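Long-range contact in putative acetoin utilization protein, acetoin dehydrogenase (Thermus thermophilus, PDB 5AWE), which is of unknown function but joins a pair of CBS domains to an ACT domain, a combination consistent with sensing a small ligand: residues L138-D149 with L175-V186. Residues are numbered along the deposited sequence; the frame is centred on the assembly and turned at random.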
loop_
_atom_site.group_PDB
_atom_site.type_symbol
_atom_site.label_atom_id
_atom_site.label_comp_id
_atom_site.label_asym_id
_atom_site.label_seq_id
_atom_site.Cartn_x
_atom_site.Cartn_y
_atom_site.Cartn_z
ATOM N N LEU A 138 -1.651 19.213 -44.390
ATOM C CA LEU A 138 -1.571 20.229 -45.439
ATOM C C LEU A 138 -2.847 20.390 -46.252
ATOM O O LEU A 138 -2.867 21.141 -47.231
ATOM C CB LEU A 138 -0.415 19.927 -46.390
ATOM C CG LEU A 138 0.981 19.954 -45.770
ATOM C CD1 LEU A 138 2.003 19.797 -46.878
ATOM C CD2 LEU A 138 1.199 21.269 -45.007
ATOM N N GLY A 139 -3.910 19.696 -45.856
ATOM C CA GLY A 139 -5.127 19.736 -46.641
ATOM C C GLY A 139 -4.891 19.187 -48.042
ATOM O O GLY A 139 -4.182 18.194 -48.227
ATOM N N GLY A 140 -5.481 19.830 -49.040
ATOM C CA GLY A 140 -5.382 19.309 -50.386
ATOM C C GLY A 140 -6.267 18.091 -50.540
ATOM O O GLY A 140 -7.338 18.026 -49.937
ATOM N N LEU A 141 -5.825 17.130 -51.346
ATOM C CA LEU A 141 -6.604 15.926 -51.596
ATOM C C LEU A 141 -5.818 14.664 -51.316
ATOM O O LEU A 141 -4.649 14.547 -51.684
ATOM C CB LEU A 141 -7.099 15.884 -53.048
ATOM C CG LEU A 141 -8.172 16.892 -53.465
ATOM C CD1 LEU A 141 -8.736 16.504 -54.842
ATOM C CD2 LEU A 141 -9.277 16.906 -52.430
ATOM N N ARG A 142 -6.480 13.717 -50.668
ATOM C CA ARG A 142 -5.941 12.382 -50.493
ATOM C C ARG A 142 -6.512 11.480 -51.589
ATOM O O ARG A 142 -7.713 11.209 -51.629
ATOM C CB ARG A 142 -6.319 11.863 -49.108
ATOM C CG ARG A 142 -5.860 10.453 -48.801
ATOM C CD ARG A 142 -6.479 9.986 -47.493
ATOM N NE ARG A 142 -5.908 8.744 -46.997
ATOM C CZ ARG A 142 -6.432 7.543 -47.214
ATOM N NH1 ARG A 142 -7.540 7.427 -47.932
ATOM N NH2 ARG A 142 -5.868 6.461 -46.682
ATOM N N ILE A 143 -5.647 11.027 -52.487
ATOM C CA ILE A 143 -6.090 10.281 -53.658
ATOM C C ILE A 143 -5.521 8.872 -53.626
ATOM O O ILE A 143 -4.304 8.685 -53.665
ATOM C CB ILE A 143 -5.630 10.984 -54.969
ATOM C CG1 ILE A 143 -6.185 12.413 -55.015
ATOM C CG2 ILE A 143 -6.101 10.193 -56.199
ATOM C CD1 ILE A 143 -5.694 13.227 -56.199
ATOM N N THR A 144 -6.399 7.880 -53.542
ATOM C CA THR A 144 -5.995 6.505 -53.794
ATOM C C THR A 144 -6.139 6.246 -55.281
ATOM O O THR A 144 -7.214 6.436 -55.846
ATOM C CB THR A 144 -6.872 5.495 -53.046
ATOM O OG1 THR A 144 -6.826 5.768 -51.643
ATOM C CG2 THR A 144 -6.368 4.082 -53.288
ATOM N N VAL A 145 -5.051 5.820 -55.915
ATOM C CA VAL A 145 -5.063 5.562 -57.344
ATOM C C VAL A 145 -4.313 4.278 -57.661
ATOM O O VAL A 145 -3.267 3.993 -57.070
ATOM C CB VAL A 145 -4.435 6.744 -58.121
ATOM C CG1 VAL A 145 -3.106 7.134 -57.493
ATOM C CG2 VAL A 145 -4.234 6.367 -59.581
ATOM N N ASP A 146 -4.864 3.502 -58.589
ATOM C CA ASP A 146 -4.235 2.270 -59.039
ATOM C C ASP A 146 -3.548 2.498 -60.372
ATOM O O ASP A 146 -4.198 2.808 -61.376
ATOM C CB ASP A 146 -5.279 1.161 -59.189
ATOM C CG ASP A 146 -5.782 0.650 -57.855
ATOM O OD1 ASP A 146 -5.073 0.824 -56.839
ATOM O OD2 ASP A 146 -6.886 0.073 -57.818
ATOM N N ILE A 147 -2.229 2.345 -60.383
ATOM C CA ILE A 147 -1.461 2.475 -61.610
ATOM C C ILE A 147 -0.900 1.111 -61.962
ATOM O O ILE A 147 -0.736 0.255 -61.085
ATOM C CB ILE A 147 -0.284 3.463 -61.440
ATOM C CG1 ILE A 147 0.620 3.002 -60.290
ATOM C CG2 ILE A 147 -0.813 4.870 -61.189
ATOM C CD1 ILE A 147 1.908 3.803 -60.155
ATOM N N PRO A 148 -0.611 0.878 -63.249
ATOM C CA PRO A 148 -0.062 -0.428 -63.628
ATOM C C PRO A 148 1.239 -0.611 -62.858
ATOM O O PRO A 148 1.928 0.367 -62.571
ATOM C CB PRO A 148 0.175 -0.301 -65.135
ATOM C CG PRO A 148 -0.710 0.816 -65.569
ATOM C CD PRO A 148 -0.761 1.773 -64.409
ATOM N N ASP A 149 1.577 -1.844 -62.502
ATOM C CA ASP A 149 2.814 -2.052 -61.765
ATOM C C ASP A 149 3.992 -2.345 -62.686
ATOM O O ASP A 149 4.714 -3.328 -62.491
ATOM C CB ASP A 149 2.652 -3.176 -60.733
ATOM C CG ASP A 149 2.570 -4.556 -61.361
ATOM O OD1 ASP A 149 1.982 -4.693 -62.456
ATOM O OD2 ASP A 149 3.094 -5.509 -60.745
ATOM N N LEU A 175 -1.005 -5.191 -55.966
ATOM C CA LEU A 175 -2.143 -5.966 -56.445
ATOM C C LEU A 175 -1.841 -6.635 -57.793
ATOM O O LEU A 175 -0.903 -6.259 -58.490
ATOM C CB LEU A 175 -3.365 -5.056 -56.598
ATOM C CG LEU A 175 -3.951 -4.390 -55.350
ATOM C CD1 LEU A 175 -5.137 -3.522 -55.753
ATOM C CD2 LEU A 175 -4.385 -5.442 -54.358
ATOM N N PRO A 176 -2.630 -7.648 -58.170
ATOM C CA PRO A 176 -2.343 -8.281 -59.461
ATOM C C PRO A 176 -2.473 -7.272 -60.598
ATOM O O PRO A 176 -3.562 -6.774 -60.877
ATOM C CB PRO A 176 -3.379 -9.405 -59.552
ATOM C CG PRO A 176 -3.732 -9.705 -58.112
ATOM C CD PRO A 176 -3.669 -8.372 -57.410
ATOM N N GLY A 177 -1.350 -6.963 -61.241
ATOM C CA GLY A 177 -1.354 -6.008 -62.334
ATOM C C GLY A 177 -1.211 -4.546 -61.937
ATOM O O GLY A 177 -1.071 -3.682 -62.805
ATOM N N TYR A 178 -1.243 -4.251 -60.641
ATOM C CA TYR A 178 -1.439 -2.870 -60.204
ATOM C C TYR A 178 -0.781 -2.544 -58.875
ATOM O O TYR A 178 -0.751 -3.357 -57.956
ATOM C CB TYR A 178 -2.935 -2.547 -60.093
ATOM C CG TYR A 178 -3.644 -2.452 -61.417
ATOM C CD1 TYR A 178 -3.789 -1.224 -62.063
ATOM C CD2 TYR A 178 -4.146 -3.594 -62.045
ATOM C CE1 TYR A 178 -4.410 -1.133 -63.300
ATOM C CE2 TYR A 178 -4.772 -3.513 -63.288
ATOM C CZ TYR A 178 -4.896 -2.278 -63.908
ATOM O OH TYR A 178 -5.485 -2.190 -65.147
ATOM N N GLN A 179 -0.272 -1.328 -58.775
ATOM C CA GLN A 179 0.234 -0.822 -57.514
ATOM C C GLN A 179 -0.765 0.221 -57.021
ATOM O O GLN A 179 -1.087 1.158 -57.753
ATOM C CB GLN A 179 1.613 -0.201 -57.745
ATOM C CG GLN A 179 2.297 0.317 -56.506
ATOM C CD GLN A 179 3.565 1.068 -56.840
ATOM O OE1 GLN A 179 3.911 1.224 -58.015
ATOM N NE2 GLN A 179 4.267 1.541 -55.813
ATOM N N ARG A 180 -1.273 0.051 -55.801
ATOM C CA ARG A 180 -2.262 0.987 -55.260
ATOM C C ARG A 180 -1.643 2.078 -54.387
ATOM O O ARG A 180 -1.139 1.809 -53.294
ATOM C CB ARG A 180 -3.330 0.249 -54.450
ATOM C CG ARG A 180 -4.240 1.199 -53.661
ATOM C CD ARG A 180 -5.554 0.548 -53.324
ATOM N NE ARG A 180 -6.245 0.106 -54.530
ATOM C CZ ARG A 180 -7.366 -0.607 -54.523
ATOM N NH1 ARG A 180 -7.924 -0.958 -53.370
ATOM N NH2 ARG A 180 -7.927 -0.974 -55.671
ATOM N N LEU A 181 -1.706 3.312 -54.878
ATOM C CA LEU A 181 -1.019 4.426 -54.240
ATOM C C LEU A 181 -1.979 5.297 -53.442
ATOM O O LEU A 181 -3.093 5.589 -53.887
ATOM C CB LEU A 181 -0.313 5.287 -55.301
ATOM C CG LEU A 181 0.605 4.529 -56.265
ATOM C CD1 LEU A 181 1.132 5.482 -57.326
ATOM C CD2 LEU A 181 1.752 3.878 -55.486
ATOM N N VAL A 182 -1.542 5.712 -52.261
ATOM C CA VAL A 182 -2.211 6.796 -51.561
ATOM C C VAL A 182 -1.345 8.032 -51.747
ATOM O O VAL A 182 -0.166 8.057 -51.370
ATOM C CB VAL A 182 -2.406 6.466 -50.044
ATOM C CG1 VAL A 182 -3.059 7.634 -49.323
ATOM C CG2 VAL A 182 -3.286 5.233 -49.898
HETATM N N MSE A 183 -1.927 9.050 -52.366
HETATM C CA MSE A 183 -1.154 10.189 -52.842
HETATM C C MSE A 183 -1.782 11.447 -52.276
HETATM O O MSE A 183 -2.998 11.605 -52.308
HETATM C CB MSE A 183 -1.171 10.231 -54.382
HETATM C CG MSE A 183 -0.224 11.253 -55.017
HETATM SE SE MSE A 183 -0.511 11.484 -56.808
HETATM C CE MSE A 183 1.057 11.647 -57.339
ATOM N N ARG A 184 -0.959 12.335 -51.734
ATOM C CA ARG A 184 -1.461 13.614 -51.269
ATOM C C ARG A 184 -0.958 14.712 -52.170
ATOM O O ARG A 184 0.241 14.837 -52.402
ATOM C CB ARG A 184 -1.042 13.855 -49.814
ATOM C CG ARG A 184 -1.912 13.082 -48.844
ATOM C CD ARG A 184 -1.391 13.095 -47.430
ATOM N NE ARG A 184 -2.199 12.209 -46.589
ATOM C CZ ARG A 184 -3.356 12.555 -46.024
ATOM N NH1 ARG A 184 -3.853 13.773 -46.203
ATOM N NH2 ARG A 184 -4.017 11.685 -45.274
ATOM N N VAL A 185 -1.890 15.489 -52.704
ATOM C CA VAL A 185 -1.557 16.545 -53.644
ATOM C C VAL A 185 -2.091 17.865 -53.109
ATOM O O VAL A 185 -3.117 17.896 -52.420
ATOM C CB VAL A 185 -2.166 16.266 -55.037
ATOM C CG1 VAL A 185 -1.545 14.985 -55.637
ATOM C CG2 VAL A 185 -3.686 16.122 -54.921
ATOM N N VAL A 186 -1.381 18.949 -53.412
ATOM C CA VAL A 186 -1.741 20.266 -52.904
ATOM C C VAL A 186 -1.537 21.339 -53.962
ATOM O O VAL A 186 -0.953 21.086 -55.022
ATOM C CB VAL A 186 -0.885 20.661 -51.681
ATOM C CG1 VAL A 186 -1.094 19.668 -50.535
ATOM C CG2 VAL A 186 0.580 20.725 -52.087
HETATM O O HOH W 1 -2.526 16.166 -47.281
HETATM O O HOH W 2 2.171 -5.590 -57.559
#
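R180 and D146 face each other as a non-hydrogen-bonded pair of two antiparallel strands, 141-148 and 178-186. The R180 side chain can be followed outward over this partner. Its CB lies 3.0 Å from D146 OD1. CG and CD cross the T144 side chain at a slant, each 3.6 Å from T144 CG2. The chain then turns about the CG-CD bond (chi3 -58°), which brings the guanidinium side-on to the carboxylate. NE donates to D146 OD1 at 2.7 Å in a nearly straight bond, and NH2 donates to D146 OD2 at 2.6 Å. Both oxygens use their syn lone pairs, and the two flat groups are nearly coplanar, 11° apart. L175 CD1 covers one guanidinium face. R203 gives D146 a long, weak second ion pair. An alanine in place of R180 removes both donors, and the D146 carboxylate would probably be left freer to turn, with its charge poorly matched.

Further along this face, V182 CG1 packs over one face of the R142 guanidinium, 3.8 Å from R142 NE. R184 NH2 lies at the edge of that group. The two arginines share E95 of the second subunit, which forms salt bridges with both. R184 NH1 also bonds to the backbone of G210 and, through a water, to G139 O.

The other face is largely apolar. I147 CD1 meets L181 CD1 at 3.4 Å, and I143 CD1 meets V185 CG2 at 3.7 Å. Helix 153-158 covers part of this side, touching I147 and M183 (here selenomethionine). Paired backbone bonds join the strands from L141-V185 to I147-Q179. They are the two central strands of the four-stranded antiparallel sheet of the ACT domain. The chemistry implies a mostly apolar face toward the helix and a face whose charges are matched within the sheet or by the second subunit.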